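Local coordinates for chorismate mutase (Helicobacter pylori, PDB 6AL9) that catalyses the rearrangement of chorismate to prephenate, the branch-point step towards phenylalanine and tyrosine, as an all-helical enzyme of the type II chorismate mutase family, at the interface of chains A and B. Residues are numbered along the deposited sequence; one frame, centred on the assembly and turned at random. Chains: chain A/B, Chorismate mutase.

The interface of chains A and B. Residues chain A 26, 29-30, 33-34; chain B 12, 15-16, 19.
A:Ile33 and B:Leu19 form the apolar centre of this helix-to-helix patch. Their side chains meet end to end through their CD1 methyls. CD1 of A:Ile33 lies 3.4 Å from CD1 of B:Leu19, a tight fit. The same CD1 of A:Ile33 lies 3.4 Å from CB of B:Glu15, a poorly ordered residue. The A:Ile33 and B:Ile16 side chains pass in opposite directions, with CG2 of A:Ile33 as the touching branch. There CG2 of A:Ile33 sits 3.6 Å from CG1 of B:Ile16. It also rests near the backbone O of B:Leu12. A:Ile33 thus sits as a knob in a hollow lined by B:Leu12, B:Glu15, B:Ile16 and B:Leu19. CG1 stands beside the backbone N (chi1 -68°), which turns CD1 towards B:Leu19 and CG2 towards B:Ile16.

B:Leu19 is wedged between successive turns of chain A. Its CD1 meets CA of A:Arg30 at 3.5 Å. Its CD2 lies 3.5 Å from CD2 of A:Leu26, and these two leucines pass in opposite directions.

At the rim, A:Arg30 lies roughly perpendicular to B:Ile16. CG of A:Arg30 touches CD1 of B:Ile16 at 3.7 Å. Further out, guanidinium NH2 of A:Arg30 lies 3.6 Å from CG2 of B:Ile16. Both the stem and the guanidinium end pack on B:Ile16; A:Arg30 also lines the p-hydroxybenzoic acid pocket.

The patch joins the long helices 8-40 of chain A and 9-41 of chain B. They run antiparallel, and a two-fold axis repeats the contact with the chains exchanged, consistent with the intertwined family dimer.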
# COMPACT_ATOMS: atom_id res chain seq x y z
N LEU A 26 -4.61 2.10 -7.16
CA LEU A 26 -5.45 1.21 -6.33
C LEU A 26 -5.76 1.83 -4.96
O LEU A 26 -6.86 1.69 -4.45
CB LEU A 26 -4.80 -0.17 -6.13
CG LEU A 26 -4.82 -1.18 -7.28
CD1 LEU A 26 -4.17 -2.46 -6.82
CD2 LEU A 26 -6.22 -1.49 -7.81
N LYS A 29 -8.47 4.43 -5.32
CA LYS A 29 -9.78 3.81 -5.50
C LYS A 29 -10.31 3.30 -4.16
O LYS A 29 -11.53 3.25 -3.92
CB LYS A 29 -9.69 2.66 -6.51
CG LYS A 29 -9.82 3.08 -7.98
CD LYS A 29 -8.83 2.32 -8.89
CE LYS A 29 -9.32 2.21 -10.34
NZ LYS A 29 -10.27 1.07 -10.57
N ARG A 30 -9.40 2.87 -3.30
CA ARG A 30 -9.77 2.27 -2.03
C ARG A 30 -10.23 3.34 -1.06
O ARG A 30 -11.11 3.09 -0.21
CB ARG A 30 -8.62 1.46 -1.45
CG ARG A 30 -8.99 0.56 -0.29
CD ARG A 30 -7.74 0.10 0.45
NE ARG A 30 -7.99 -1.06 1.30
CZ ARG A 30 -8.49 -0.99 2.53
NH1 ARG A 30 -8.83 0.18 3.08
NH2 ARG A 30 -8.68 -2.12 3.20
N ILE A 33 -13.93 4.19 -2.19
CA ILE A 33 -14.87 3.25 -1.62
C ILE A 33 -15.05 3.47 -0.12
O ILE A 33 -16.15 3.35 0.39
CB ILE A 33 -14.43 1.79 -1.86
CG1 ILE A 33 -14.53 1.45 -3.33
CG2 ILE A 33 -15.34 0.80 -1.12
CD1 ILE A 33 -13.89 0.11 -3.62
N ALA A 34 -13.97 3.77 0.61
CA ALA A 34 -14.13 4.11 2.03
C ALA A 34 -14.91 5.40 2.23
O ALA A 34 -15.57 5.59 3.26
CB ALA A 34 -12.77 4.18 2.73
N LEU B 12 -19.81 -2.67 -1.10
CA LEU B 12 -18.66 -1.82 -0.97
C LEU B 12 -17.50 -2.59 -0.34
O LEU B 12 -16.37 -2.40 -0.72
CB LEU B 12 -18.98 -0.59 -0.12
CG LEU B 12 -19.99 0.36 -0.78
CD1 LEU B 12 -20.44 1.43 0.20
CD2 LEU B 12 -19.45 1.01 -2.04
N GLU B 15 -15.79 -4.80 -2.64
CA GLU B 15 -14.96 -4.05 -3.56
C GLU B 15 -13.60 -3.70 -2.94
O GLU B 15 -12.55 -3.89 -3.57
CB GLU B 15 -15.69 -2.79 -4.00
CG GLU B 15 -16.82 -3.12 -4.97
CD GLU B 15 -17.12 -2.02 -5.97
OE1 GLU B 15 -16.16 -1.38 -6.44
OE2 GLU B 15 -18.32 -1.83 -6.30
N ILE B 16 -13.64 -3.20 -1.71
CA ILE B 16 -12.44 -3.15 -0.84
C ILE B 16 -11.63 -4.46 -0.89
O ILE B 16 -10.43 -4.43 -1.11
CB ILE B 16 -12.84 -2.91 0.62
CG1 ILE B 16 -13.43 -1.51 0.80
CG2 ILE B 16 -11.68 -3.17 1.58
CD1 ILE B 16 -12.47 -0.35 0.70
N LEU B 19 -9.84 -4.90 -4.06
CA LEU B 19 -8.74 -3.95 -3.99
C LEU B 19 -7.59 -4.50 -3.19
O LEU B 19 -6.45 -4.44 -3.60
CB LEU B 19 -9.19 -2.62 -3.38
CG LEU B 19 -9.60 -1.62 -4.46
CD1 LEU B 19 -10.54 -0.55 -3.94
CD2 LEU B 19 -8.36 -0.97 -5.04